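Local coordinates for protein glycosyl hydrolase 25 (Streptococcus pneumoniae, PDB 4FF5) that probably hydrolyses glycosidic bonds in cell-wall polysaccharide as a family 25 glycosyl hydrolase, and takes part in host-cell invasion as a virulence factor, at residues P207-D212 / Y231-K236; P53-S58 / H242-N247; V186-M191 / P220-D225; D227-T232 / I246-P251. One frame throughout, in Å; residues are numbered along the deposited sequence.

Contact 1: P207-D212 / Y231-K236; sequences PSYGSD and YTSKGK
Asp212 turns its carboxylate toward Thr232 and Ser233 with CG roughly anti to the backbone N (chi1 -150°), while Ser233 swings OG into the crowded position between its own N and carbonyl carbon, so the syn sides of the carboxylate meet Ser233 N and OG. The carboxylate takes three bonds. Asp212 OD1 accepts from Ser233 N at 2.8 Å through its syn lone pair, nearly straight at 162°, and also from Thr232 OG1 at 2.7 Å, met almost along the C-O axis. Asp212 OD2 receives Ser233 OG at 2.6 Å, again on the syn side. Serine and threonine suit these places because short hydroxyls beside a backbone N-H can fit one acid. Thr232 OG1 also accepts from Lys234 N at 3.0 Å, an ST turn that helps shape the corner the chain takes at Ser233. Tyr209, with CG beside its own N, lays one ring face along this corner: Ser233 N sits 3.9 Å above the ring centre, and Tyr209 CE2 lies 3.7 Å from Ser233 CB. Its hydroxyl reaches on to Gln230. A type II' turn from Tyr209 to Asp212, with Gly210 at positive phi, folds the loop after strand 203-207 back so that ring and acid face the end of strand 228-232. The aliphatic part of Lys234 runs alongside the acid, and its NZ stays 4.7 Å from Asp212 OD2, too far for a salt bridge. Three bonds from neutral donors, with the lysine nearby, would tend to favour the acid's ionised form.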
loop_
_atom_site.group_PDB
_atom_site.type_symbol
_atom_site.label_atom_id
_atom_site.label_comp_id
_atom_site.label_asym_id
_atom_site.label_seq_id
_atom_site.Cartn_x
_atom_site.Cartn_y
_atom_site.Cartn_z
ATOM N N PRO A 207 -7.148 1.041 -7.696
ATOM C CA PRO A 207 -6.465 0.702 -8.947
ATOM C C PRO A 207 -7.338 0.965 -10.187
ATOM O O PRO A 207 -8.547 0.721 -10.162
ATOM C CB PRO A 207 -6.208 -0.795 -8.804
ATOM C CG PRO A 207 -7.383 -1.292 -7.964
ATOM C CD PRO A 207 -7.689 -0.158 -7.005
ATOM N N SER A 208 -6.728 1.456 -11.263
ATOM C CA SER A 208 -7.406 1.469 -12.572
ATOM C C SER A 208 -6.332 1.560 -13.650
ATOM O O SER A 208 -5.653 2.571 -13.742
ATOM C CB SER A 208 -8.365 2.656 -12.680
ATOM O OG SER A 208 -9.032 2.662 -13.929
ATOM N N TYR A 209 -6.162 0.483 -14.425
ATOM C CA TYR A 209 -5.003 0.358 -15.312
ATOM C C TYR A 209 -5.218 0.693 -16.778
ATOM O O TYR A 209 -4.240 0.791 -17.520
ATOM C CB TYR A 209 -4.412 -1.058 -15.271
ATOM C CG TYR A 209 -3.904 -1.556 -13.929
ATOM C CD1 TYR A 209 -3.747 -0.696 -12.836
ATOM C CD2 TYR A 209 -3.576 -2.906 -13.764
ATOM C CE1 TYR A 209 -3.297 -1.172 -11.610
ATOM C CE2 TYR A 209 -3.102 -3.388 -12.550
ATOM C CZ TYR A 209 -2.967 -2.512 -11.478
ATOM O OH TYR A 209 -2.511 -3.005 -10.276
ATOM N N GLY A 210 -6.475 0.847 -17.200
ATOM C CA GLY A 210 -6.802 0.805 -18.625
ATOM C C GLY A 210 -6.247 -0.485 -19.207
ATOM O O GLY A 210 -6.562 -1.571 -18.730
ATOM N N SER A 211 -5.392 -0.350 -20.220
ATOM C CA SER A 211 -4.748 -1.486 -20.893
ATOM C C SER A 211 -3.511 -2.017 -20.151
ATOM O O SER A 211 -2.965 -3.074 -20.522
ATOM C CB SER A 211 -4.322 -1.085 -22.310
ATOM O OG SER A 211 -3.183 -0.234 -22.261
ATOM N N ASP A 212 -3.068 -1.279 -19.125
ATOM C CA ASP A 212 -1.882 -1.630 -18.331
ATOM C C ASP A 212 -0.577 -1.496 -19.142
ATOM O O ASP A 212 0.209 -2.441 -19.257
ATOM C CB ASP A 212 -2.011 -3.031 -17.734
ATOM C CG ASP A 212 -1.280 -3.167 -16.416
ATOM O OD1 ASP A 212 -0.708 -2.168 -15.942
ATOM O OD2 ASP A 212 -1.269 -4.272 -15.853
ATOM N N TYR A 231 -2.075 3.212 -11.076
ATOM C CA TYR A 231 -2.413 3.351 -12.501
ATOM C C TYR A 231 -1.864 2.287 -13.459
ATOM O O TYR A 231 -2.312 2.196 -14.603
ATOM C CB TYR A 231 -2.132 4.773 -13.019
ATOM C CG TYR A 231 -0.666 5.186 -13.148
ATOM C CD1 TYR A 231 0.107 4.787 -14.236
ATOM C CD2 TYR A 231 -0.080 6.028 -12.197
ATOM C CE1 TYR A 231 1.437 5.188 -14.373
ATOM C CE2 TYR A 231 1.243 6.445 -12.323
ATOM C CZ TYR A 231 1.988 6.038 -13.408
ATOM O OH TYR A 231 3.297 6.467 -13.515
ATOM N N THR A 232 -0.888 1.498 -13.001
ATOM C CA THR A 232 -0.327 0.417 -13.810
ATOM C C THR A 232 0.365 -0.608 -12.908
ATOM O O THR A 232 0.777 -0.278 -11.787
ATOM C CB THR A 232 0.661 0.953 -14.892
ATOM O OG1 THR A 232 1.034 -0.102 -15.768
ATOM C CG2 THR A 232 1.919 1.564 -14.261
ATOM N N SER A 233 0.453 -1.847 -13.383
ATOM C CA SER A 233 1.297 -2.866 -12.752
ATOM C C SER A 233 2.578 -3.096 -13.561
ATOM O O SER A 233 3.369 -3.987 -13.242
ATOM C CB SER A 233 0.521 -4.180 -12.585
ATOM O OG SER A 233 0.281 -4.829 -13.829
ATOM N N LYS A 234 2.775 -2.303 -14.614
ATOM C CA LYS A 234 3.865 -2.543 -15.566
ATOM C C LYS A 234 4.725 -1.313 -15.771
ATOM O O LYS A 234 5.247 -1.069 -16.850
ATOM C CB LYS A 234 3.311 -3.099 -16.879
ATOM C CG LYS A 234 2.409 -4.295 -16.604
ATOM C CD LYS A 234 2.201 -5.214 -17.783
ATOM C CE LYS A 234 1.719 -6.560 -17.262
ATOM N NZ LYS A 234 1.204 -7.446 -18.349
ATOM N N GLY A 235 4.859 -0.531 -14.710
ATOM C CA GLY A 235 5.755 0.602 -14.717
ATOM C C GLY A 235 7.219 0.187 -14.749
ATOM O O GLY A 235 7.573 -0.948 -14.414
ATOM N N LYS A 236 8.061 1.110 -15.199
ATOM C CA LYS A 236 9.511 0.908 -15.216
ATOM C C LYS A 236 10.147 2.151 -14.651
ATOM O O LYS A 236 9.917 3.247 -15.171
ATOM C CB LYS A 236 10.019 0.655 -16.642
ATOM C CG LYS A 236 9.498 -0.635 -17.258
ATOM C CD LYS A 236 10.342 -1.835 -16.860
ATOM C CE LYS A 236 9.620 -3.134 -17.168
ATOM N NZ LYS A 236 10.572 -4.275 -17.239
#

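Contact 2: P53-S58 / H242-N247; sequences PIIDLS and HDLDIN
The amide of Asn247 has both N-H groups used close to its plane: ND2 gives one to Asp56 OD1 at 2.9 Å, nearly straight at 173°, and the other to Ile54 O at 3.1 Å, which it meets from above the carbonyl plane, not on a lone pair. An amide suits this place because its two N-H groups serve a carbonyl and a carboxylate at once. Asp56 takes it on the anti lone pair of OD1, its carboxylate turned 50° from the amide. The same oxygen also accepts from Gln230, and Asn247 OD1 is satisfied by Trp205. The carboxylate of Asp245 lies against that of Asp56, the planes well inclined. Asp56 OD2 and Asp245 OD1 approach to 2.5 Å, so close that one acid may well carry a proton. Asp56 gains this reach by placing CG in the crowded position (chi1 62°). These polar groups share one face of an antiparallel pairing between strands 54-57 and 244-249, the seam where first and last strands close the TIM-type barrel of family 25. Ile54 and Asn247 form a hydrogen-bonded pair, with Asn247 N at 2.7 Å from Ile54 O, so backbone and side chain of Asn247 both grip this carbonyl. Where the strands loosen, a water accepts from Asp245 N and donates to Asp56 O. On the other face CG2 of Ile55 touches CD1 of Ile246 at 3.8 Å. At the two ends of the pairing carbons pack tightly: Pro53 CB on Ile246 CG2 at 3.3 Å, and Leu57 CD2 on Leu244 CD2 at 3.4 Å.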
loop_
_atom_site.group_PDB
_atom_site.type_symbol
_atom_site.label_atom_id
_atom_site.label_comp_id
_atom_site.label_asym_id
_atom_site.label_seq_id
_atom_site.Cartn_x
_atom_site.Cartn_y
_atom_site.Cartn_z
ATOM N N PRO A 53 6.888 9.474 -8.979
ATOM C CA PRO A 53 5.753 8.600 -8.677
ATOM C C PRO A 53 5.868 7.909 -7.311
ATOM O O PRO A 53 6.960 7.840 -6.736
ATOM C CB PRO A 53 5.825 7.556 -9.787
ATOM C CG PRO A 53 7.256 7.496 -10.157
ATOM C CD PRO A 53 7.775 8.899 -10.008
ATOM N N ILE A 54 4.733 7.429 -6.806
ATOM C CA ILE A 54 4.690 6.582 -5.617
ATOM C C ILE A 54 4.626 5.122 -6.079
ATOM O O ILE A 54 3.784 4.762 -6.912
ATOM C CB ILE A 54 3.464 6.915 -4.737
ATOM C CG1 ILE A 54 3.577 8.356 -4.180
ATOM C CG2 ILE A 54 3.262 5.865 -3.639
ATOM C CD1 ILE A 54 2.220 8.969 -3.863
ATOM N N ILE A 55 5.519 4.288 -5.547
ATOM C CA ILE A 55 5.510 2.871 -5.880
ATOM C C ILE A 55 4.952 2.026 -4.731
ATOM O O ILE A 55 4.868 2.472 -3.576
ATOM C CB ILE A 55 6.918 2.351 -6.289
ATOM C CG1 ILE A 55 7.870 2.370 -5.076
ATOM C CG2 ILE A 55 7.447 3.155 -7.480
ATOM C CD1 ILE A 55 9.248 1.772 -5.356
ATOM N N ASP A 56 4.507 0.823 -5.081
ATOM C CA ASP A 56 4.261 -0.219 -4.093
ATOM C C ASP A 56 5.049 -1.465 -4.500
ATOM O O ASP A 56 5.225 -1.747 -5.698
ATOM C CB ASP A 56 2.765 -0.470 -3.824
ATOM C CG ASP A 56 2.004 -0.962 -5.056
ATOM O OD1 ASP A 56 1.418 -0.118 -5.776
ATOM O OD2 ASP A 56 2.004 -2.194 -5.302
ATOM N N LEU A 57 5.549 -2.164 -3.482
ATOM C CA LEU A 57 6.494 -3.254 -3.629
ATOM C C LEU A 57 6.106 -4.348 -2.669
ATOM O O LEU A 57 5.489 -4.083 -1.623
ATOM C CB LEU A 57 7.897 -2.802 -3.208
ATOM C CG LEU A 57 8.655 -1.787 -4.013
ATOM C CD1 LEU A 57 9.815 -1.310 -3.156
ATOM C CD2 LEU A 57 9.172 -2.439 -5.290
ATOM N N SER A 58 6.497 -5.562 -3.025
ATOM C CA SER A 58 6.271 -6.756 -2.215
ATOM C C SER A 58 7.503 -7.671 -2.358
ATOM O O SER A 58 8.482 -7.305 -3.033
ATOM C CB SER A 58 5.012 -7.503 -2.702
ATOM O OG SER A 58 5.283 -8.161 -3.923
ATOM N N HIS A 242 12.589 -4.665 -13.601
ATOM C CA HIS A 242 11.328 -5.367 -13.836
ATOM C C HIS A 242 10.133 -4.499 -13.569
ATOM O O HIS A 242 10.280 -3.357 -13.130
ATOM C CB HIS A 242 11.277 -6.640 -13.000
ATOM C CG HIS A 242 12.574 -7.404 -13.010
ATOM N ND1 HIS A 242 13.070 -7.960 -14.134
ATOM C CD2 HIS A 242 13.508 -7.645 -12.001
ATOM C CE1 HIS A 242 14.255 -8.545 -13.859
ATOM N NE2 HIS A 242 14.521 -8.354 -12.550
ATOM N N ASP A 243 8.953 -5.054 -13.839
ATOM C CA ASP A 243 7.662 -4.361 -13.702
ATOM C C ASP A 243 7.400 -3.844 -12.293
ATOM O O ASP A 243 7.657 -4.551 -11.309
ATOM C CB ASP A 243 6.522 -5.301 -14.109
ATOM C CG ASP A 243 6.428 -5.496 -15.600
ATOM O OD1 ASP A 243 7.102 -4.778 -16.343
ATOM O OD2 ASP A 243 5.667 -6.376 -16.037
ATOM N N LEU A 244 6.876 -2.619 -12.198
ATOM C CA LEU A 244 6.502 -2.040 -10.906
ATOM C C LEU A 244 5.090 -1.472 -10.918
ATOM O O LEU A 244 4.657 -0.835 -11.901
ATOM C CB LEU A 244 7.458 -0.908 -10.515
ATOM C CG LEU A 244 8.820 -1.239 -9.915
ATOM C CD1 LEU A 244 9.642 0.033 -9.765
ATOM C CD2 LEU A 244 8.629 -1.947 -8.578
ATOM N N ASP A 245 4.392 -1.673 -9.809
ATOM C CA ASP A 245 3.148 -0.963 -9.568
ATOM C C ASP A 245 3.464 0.500 -9.330
ATOM O O ASP A 245 4.234 0.819 -8.405
ATOM C CB ASP A 245 2.461 -1.479 -8.299
ATOM C CG ASP A 245 1.881 -2.885 -8.440
ATOM O OD1 ASP A 245 1.489 -3.463 -7.390
ATOM O OD2 ASP A 245 1.808 -3.426 -9.562
ATOM N N ILE A 246 2.821 1.391 -10.096
ATOM C CA ILE A 246 3.019 2.828 -9.916
ATOM C C ILE A 246 1.701 3.507 -9.581
ATOM O O ILE A 246 0.637 3.144 -10.107
ATOM C CB ILE A 246 3.634 3.549 -11.150
ATOM C CG1 ILE A 246 4.748 2.720 -11.785
ATOM C CG2 ILE A 246 4.095 4.953 -10.750
ATOM C CD1 ILE A 246 5.935 2.470 -10.888
ATOM N N ASN A 247 1.819 4.479 -8.688
ATOM C CA ASN A 247 0.704 5.202 -8.121
ATOM C C ASN A 247 0.922 6.701 -8.256
ATOM O O ASN A 247 2.068 7.193 -8.307
ATOM C CB ASN A 247 0.576 4.848 -6.628
ATOM C CG ASN A 247 0.489 3.356 -6.392
ATOM O OD1 ASN A 247 -0.584 2.775 -6.475
ATOM N ND2 ASN A 247 1.633 2.719 -6.140
HETATM O O HOH W 1 5.488 -3.444 -7.752
#

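Contact 3: V186-M191 / P220-D225; sequences VGVYFM and PKTDLD. With EDO (1,2-ethanediol), chain G.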
loop_
_atom_site.group_PDB
_atom_site.type_symbol
_atom_site.label_atom_id
_atom_site.label_comp_id
_atom_site.label_asym_id
_atom_site.label_seq_id
_atom_site.Cartn_x
_atom_site.Cartn_y
_atom_site.Cartn_z
ATOM N N VAL A 186 -9.114 -0.758 -2.878
ATOM C CA VAL A 186 -10.186 -1.608 -3.417
ATOM C C VAL A 186 -10.577 -1.132 -4.822
ATOM O O VAL A 186 -10.623 0.074 -5.077
ATOM C CB VAL A 186 -11.391 -1.675 -2.422
ATOM C CG1 VAL A 186 -12.024 -0.308 -2.160
ATOM C CG2 VAL A 186 -12.438 -2.698 -2.870
ATOM N N GLY A 187 -10.834 -2.068 -5.731
ATOM C CA GLY A 187 -11.307 -1.692 -7.079
ATOM C C GLY A 187 -12.754 -1.219 -7.002
ATOM O O GLY A 187 -13.496 -1.575 -6.065
ATOM N N VAL A 188 -13.178 -0.420 -7.986
ATOM C CA VAL A 188 -14.522 0.163 -7.944
ATOM C C VAL A 188 -15.613 -0.928 -8.040
ATOM O O VAL A 188 -16.593 -0.932 -7.264
ATOM C CB VAL A 188 -14.712 1.222 -9.053
ATOM C CG1 VAL A 188 -16.172 1.655 -9.115
ATOM C CG2 VAL A 188 -13.800 2.424 -8.789
ATOM N N TYR A 189 -15.442 -1.838 -8.986
ATOM C CA TYR A 189 -16.436 -2.887 -9.177
ATOM C C TYR A 189 -16.559 -3.801 -7.958
ATOM O O TYR A 189 -17.665 -4.157 -7.558
ATOM C CB TYR A 189 -16.110 -3.698 -10.426
ATOM C CG TYR A 189 -16.202 -2.905 -11.704
ATOM C CD1 TYR A 189 -17.400 -2.312 -12.096
ATOM C CD2 TYR A 189 -15.087 -2.753 -12.518
ATOM C CE1 TYR A 189 -17.482 -1.574 -13.267
ATOM C CE2 TYR A 189 -15.155 -2.018 -13.692
ATOM C CZ TYR A 189 -16.358 -1.438 -14.063
ATOM O OH TYR A 189 -16.415 -0.714 -15.236
ATOM N N PHE A 190 -15.425 -4.165 -7.362
ATOM C CA PHE A 190 -15.443 -4.995 -6.161
ATOM C C PHE A 190 -16.181 -4.291 -5.014
ATOM O O PHE A 190 -17.049 -4.877 -4.362
ATOM C CB PHE A 190 -14.014 -5.371 -5.721
ATOM C CG PHE A 190 -13.979 -6.453 -4.677
ATOM C CD1 PHE A 190 -13.874 -7.789 -5.052
ATOM C CD2 PHE A 190 -14.106 -6.148 -3.332
ATOM C CE1 PHE A 190 -13.870 -8.800 -4.101
ATOM C CE2 PHE A 190 -14.105 -7.159 -2.367
ATOM C CZ PHE A 190 -13.983 -8.492 -2.756
ATOM N N MET A 191 -15.803 -3.038 -4.776
ATOM C CA MET A 191 -16.404 -2.197 -3.752
ATOM C C MET A 191 -17.924 -2.161 -3.906
ATOM O O MET A 191 -18.641 -2.338 -2.928
ATOM C CB MET A 191 -15.829 -0.772 -3.853
ATOM C CG MET A 191 -16.550 0.269 -3.003
ATOM S SD MET A 191 -15.654 1.832 -3.024
ATOM C CE MET A 191 -16.036 2.407 -4.677
ATOM N N PRO A 220 -9.862 5.992 -11.803
ATOM C CA PRO A 220 -10.939 5.212 -11.180
ATOM C C PRO A 220 -12.343 5.680 -11.582
ATOM O O PRO A 220 -12.628 6.875 -11.532
ATOM C CB PRO A 220 -10.686 5.422 -9.696
ATOM C CG PRO A 220 -9.188 5.567 -9.591
ATOM C CD PRO A 220 -8.834 6.387 -10.814
ATOM N N LYS A 221 -13.198 4.736 -11.987
ATOM C CA LYS A 221 -14.532 5.063 -12.502
ATOM C C LYS A 221 -15.539 5.162 -11.357
ATOM O O LYS A 221 -16.441 4.329 -11.215
ATOM C CB LYS A 221 -14.988 4.055 -13.572
ATOM C CG LYS A 221 -14.155 4.084 -14.843
ATOM C CD LYS A 221 -14.495 2.908 -15.748
ATOM C CE LYS A 221 -13.270 2.407 -16.512
ATOM N NZ LYS A 221 -13.105 3.121 -17.806
ATOM N N THR A 222 -15.323 6.156 -10.505
ATOM C CA THR A 222 -16.186 6.412 -9.352
ATOM C C THR A 222 -16.169 7.887 -8.997
ATOM O O THR A 222 -15.194 8.584 -9.294
ATOM C CB THR A 222 -15.784 5.587 -8.108
ATOM O OG1 THR A 222 -16.672 5.915 -7.032
ATOM C CG2 THR A 222 -14.315 5.873 -7.661
ATOM N N ASP A 223 -17.239 8.363 -8.365
ATOM C CA ASP A 223 -17.242 9.714 -7.841
ATOM C C ASP A 223 -16.930 9.723 -6.345
ATOM O O ASP A 223 -17.101 10.749 -5.694
ATOM C CB ASP A 223 -18.567 10.422 -8.137
ATOM C CG ASP A 223 -19.740 9.810 -7.389
ATOM O OD1 ASP A 223 -19.519 8.916 -6.547
ATOM O OD2 ASP A 223 -20.882 10.232 -7.647
ATOM N N LEU A 224 -16.489 8.578 -5.807
ATOM C CA LEU A 224 -15.975 8.516 -4.429
ATOM C C LEU A 224 -14.661 9.312 -4.386
ATOM O O LEU A 224 -13.893 9.200 -5.334
ATOM C CB LEU A 224 -15.739 7.056 -4.006
ATOM C CG LEU A 224 -15.148 6.798 -2.613
ATOM C CD1 LEU A 224 -16.155 7.152 -1.531
ATOM C CD2 LEU A 224 -14.692 5.353 -2.465
ATOM N N ASP A 225 -14.407 10.083 -3.315
ATOM C CA ASP A 225 -13.182 10.920 -3.224
ATOM C C ASP A 225 -11.897 10.207 -2.758
ATOM O O ASP A 225 -11.433 10.353 -1.607
ATOM C CB ASP A 225 -13.420 12.157 -2.355
ATOM C CG ASP A 225 -13.403 11.841 -0.880
ATOM O OD1 ASP A 225 -14.090 10.883 -0.471
ATOM O OD2 ASP A 225 -12.695 12.551 -0.126
HETATM C C1 EDO G . -18.963 -5.796 -10.203
HETATM O O1 EDO G . -18.367 -6.682 -9.237
HETATM C C2 EDO G . -20.015 -4.929 -9.527
HETATM O O2 EDO G . -19.552 -3.576 -9.596
#
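After strand 182-186, Gly187 is the N-cap of the short helix 188-193, its O taking the N-H of Met191. Val188, in the first turn, points its branches at the loop: CG1, anti to its own backbone N, reaches Lys221 O at 3.4 Å, and CG2 lies against the methyl CG2 of Thr222 at 3.7 Å. A beta-branched valine fits here because its two methyls reach two neighbouring points of the loop, one the carbonyl of Lys221, the centre of an inverse gamma turn, and the other Thr222. Tyr189 is exposed and touches only lightly, its OH 4.1 Å from CD of Lys221, whose amine leads away. The backbone O of Tyr189 accepts hydrogen bonds from both hydroxyls of a 1,2-ethanediol, O2 at 2.8 Å and O1 at 3.1 Å, probably brought in from the crystallisation liquor. The diol's O2 also lies at the edge of the tyrosine ring. Met191, about one turn after Val188, extends straight from the helix before bending at chi3 (74°), which sets SD 3.7 Å from Leu224 CD2. Leu224 is positioned from its own side, its N donating to Thr222 OG1 at 2.9 Å in an ST turn. Side chains of Val188, Pro220 and Thr222 all touch Ile206 of strand 203-207. No hydrogen bond joins the two segments; methyls and a thioether hold them, while the hydroxyl of Thr222 serves its own loop and Asp225 pairs with Lys253, consistent with a join that depends on shape.

Contact 4: D227-T232 / I246-P251; sequences DIHQYT and INVISP
A beta bulge at Tyr231 and Thr232, with the ring of Tyr231 lying over Ile246, sets the shape of this antiparallel pairing between strand 228-232 and residues 246-249 of strand 244-249. The register slips by one: Tyr231 N bonds to Ile246 O at 2.9 Å and Ile246 N to Thr232 O at 3.1 Å, so that two successive residues, Tyr231 and Thr232, face the single Ile246. The tyrosine, CG in the crowded position (chi1 70°), swings its ring back along the neighbouring strand, where Ile246 O sits over one ring face. Ile246 CB lies 4.2 Å from the ring centroid in an off-centre CH-pi contact, and Ile246 CG2 fits at the phenol end, 3.3 Å from Tyr231 OH. Val248 CG1 adjoins the ring near CD2, while Tyr231 CB sits over one face of the His229 imidazole, whose NE2 donates to Ser208 O. Thr232 CG2 packs beside Ile246 CG1, a small methyl against a larger branch. On the other face Asn247 and Gln230 run side by side, OD1 of Asn247, which accepts from Trp205, lying against CB of Gln230 at 3.1 Å. Farther on, Ile228 extends CD1 across Asn247 CB at 4.0 Å, and Ile249 fills the end beside it, where Leu262 of helix 255-263 touches both isoleucines. His229 and Val248 pair through two backbone bonds, and Ser250 N gives one to Asp227 O beyond the last bridge. Buried amides therefore share one face with isoleucines, and Gln230, tied to Tyr209, Tyr185 and Asp56, links this strand pair to a polar network within the barrel.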
loop_
_atom_site.group_PDB
_atom_site.type_symbol
_atom_site.label_atom_id
_atom_site.label_comp_id
_atom_site.label_asym_id
_atom_site.label_seq_id
_atom_site.Cartn_x
_atom_site.Cartn_y
_atom_site.Cartn_z
ATOM N N ASP A 227 -7.775 9.262 -2.557
ATOM C CA ASP A 227 -6.554 10.047 -2.416
ATOM C C ASP A 227 -5.460 9.626 -3.386
ATOM O O ASP A 227 -4.587 10.416 -3.753
ATOM C CB ASP A 227 -6.004 9.885 -0.997
ATOM C CG ASP A 227 -6.782 10.665 0.029
ATOM O OD1 ASP A 227 -7.489 11.621 -0.338
ATOM O OD2 ASP A 227 -6.666 10.331 1.226
ATOM N N ILE A 228 -5.479 8.362 -3.787
ATOM C CA ILE A 228 -4.330 7.820 -4.519
ATOM C C ILE A 228 -4.818 6.731 -5.493
ATOM O O ILE A 228 -5.763 5.998 -5.206
ATOM C CB ILE A 228 -3.214 7.358 -3.524
ATOM C CG1 ILE A 228 -1.983 6.789 -4.258
ATOM C CG2 ILE A 228 -3.776 6.448 -2.430
ATOM C CD1 ILE A 228 -0.714 6.750 -3.414
ATOM N N HIS A 229 -4.173 6.691 -6.655
ATOM C CA HIS A 229 -4.585 5.898 -7.804
ATOM C C HIS A 229 -3.454 5.012 -8.258
ATOM O O HIS A 229 -2.368 5.482 -8.635
ATOM C CB HIS A 229 -5.056 6.854 -8.905
ATOM C CG HIS A 229 -5.203 6.232 -10.277
ATOM N ND1 HIS A 229 -5.029 6.951 -11.406
ATOM C CD2 HIS A 229 -5.541 4.930 -10.683
ATOM C CE1 HIS A 229 -5.218 6.158 -12.475
ATOM N NE2 HIS A 229 -5.541 4.925 -12.036
ATOM N N GLN A 230 -3.689 3.710 -8.220
ATOM C CA GLN A 230 -2.729 2.772 -8.754
ATOM C C GLN A 230 -2.960 2.638 -10.259
ATOM O O GLN A 230 -3.947 2.023 -10.680
ATOM C CB GLN A 230 -2.895 1.419 -8.093
ATOM C CG GLN A 230 -1.690 0.513 -8.335
ATOM C CD GLN A 230 -1.915 -0.854 -7.748
ATOM O OE1 GLN A 230 -2.814 -1.599 -8.201
ATOM N NE2 GLN A 230 -1.080 -1.230 -6.765
ATOM N N TYR A 231 -2.075 3.212 -11.076
ATOM C CA TYR A 231 -2.413 3.351 -12.501
ATOM C C TYR A 231 -1.864 2.287 -13.459
ATOM O O TYR A 231 -2.312 2.196 -14.603
ATOM C CB TYR A 231 -2.132 4.773 -13.019
ATOM C CG TYR A 231 -0.666 5.186 -13.148
ATOM C CD1 TYR A 231 0.107 4.787 -14.236
ATOM C CD2 TYR A 231 -0.080 6.028 -12.197
ATOM C CE1 TYR A 231 1.437 5.188 -14.373
ATOM C CE2 TYR A 231 1.243 6.445 -12.323
ATOM C CZ TYR A 231 1.988 6.038 -13.408
ATOM O OH TYR A 231 3.297 6.467 -13.515
ATOM N N THR A 232 -0.888 1.498 -13.001
ATOM C CA THR A 232 -0.327 0.417 -13.810
ATOM C C THR A 232 0.365 -0.608 -12.908
ATOM O O THR A 232 0.777 -0.278 -11.787
ATOM C CB THR A 232 0.661 0.953 -14.892
ATOM O OG1 THR A 232 1.034 -0.102 -15.768
ATOM C CG2 THR A 232 1.919 1.564 -14.261
ATOM N N ILE A 246 2.821 1.391 -10.096
ATOM C CA ILE A 246 3.019 2.828 -9.916
ATOM C C ILE A 246 1.701 3.507 -9.581
ATOM O O ILE A 246 0.637 3.144 -10.107
ATOM C CB ILE A 246 3.634 3.549 -11.150
ATOM C CG1 ILE A 246 4.748 2.720 -11.785
ATOM C CG2 ILE A 246 4.095 4.953 -10.750
ATOM C CD1 ILE A 246 5.935 2.470 -10.888
ATOM N N ASN A 247 1.819 4.479 -8.688
ATOM C CA ASN A 247 0.704 5.202 -8.121
ATOM C C ASN A 247 0.922 6.701 -8.256
ATOM O O ASN A 247 2.068 7.193 -8.307
ATOM C CB ASN A 247 0.576 4.848 -6.628
ATOM C CG ASN A 247 0.489 3.356 -6.392
ATOM O OD1 ASN A 247 -0.584 2.775 -6.475
ATOM N ND2 ASN A 247 1.633 2.719 -6.140
ATOM N N VAL A 248 -0.173 7.441 -8.278
ATOM C CA VAL A 248 -0.085 8.899 -8.196
ATOM C C VAL A 248 -1.166 9.418 -7.229
ATOM O O VAL A 248 -2.227 8.818 -7.106
ATOM C CB VAL A 248 -0.178 9.525 -9.614
ATOM C CG1 VAL A 248 -1.585 9.358 -10.186
ATOM C CG2 VAL A 248 0.223 10.991 -9.600
ATOM N N ILE A 249 -0.864 10.496 -6.504
ATOM C CA ILE A 249 -1.905 11.250 -5.787
ATOM C C ILE A 249 -2.982 11.688 -6.818
ATOM O O ILE A 249 -2.653 12.147 -7.914
ATOM C CB ILE A 249 -1.307 12.489 -5.065
ATOM C CG1 ILE A 249 -0.290 12.102 -3.963
ATOM C CG2 ILE A 249 -2.403 13.399 -4.499
ATOM C CD1 ILE A 249 -0.779 11.100 -2.938
ATOM N N SER A 250 -4.257 11.540 -6.484
ATOM C CA SER A 250 -5.325 11.917 -7.424
ATOM C C SER A 250 -5.246 13.410 -7.779
ATOM O O SER A 250 -5.105 14.235 -6.880
ATOM C CB SER A 250 -6.695 11.603 -6.825
ATOM O OG SER A 250 -7.702 12.296 -7.546
ATOM N N PRO A 251 -5.307 13.762 -9.090
ATOM C CA PRO A 251 -5.351 15.179 -9.469
ATOM C C PRO A 251 -6.594 15.910 -8.956
ATOM O O PRO A 251 -6.675 17.134 -9.079
ATOM C CB PRO A 251 -5.356 15.131 -11.006
ATOM C CG PRO A 251 -4.643 13.857 -11.321
ATOM C CD PRO A 251 -5.184 12.903 -10.283
#

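How the contacts relate
Contacts 2 and 4 are the buried pair. They share strand 244-249, flanked by strand 54-57 in contact 2 and by 228-232 in contact 4, and so make up the antiparallel closure of the barrel. Ile246 and Asn247 serve both, and Gln230 of contact 4 bonds to Asp56 of contact 2. Contact 1 takes over strand 228-232 where it leaves the barrel: it shares Tyr231 and Thr232 with contact 4, but lies at the surface and relies on a carboxylate gripped by two hydroxyls and a backbone N-H. Contact 3, about 20 Å from contact 2 between centres, is partly buried and apolar, without cross-segment hydrogen bonds; it touches contact 4 through Pro220 against His229.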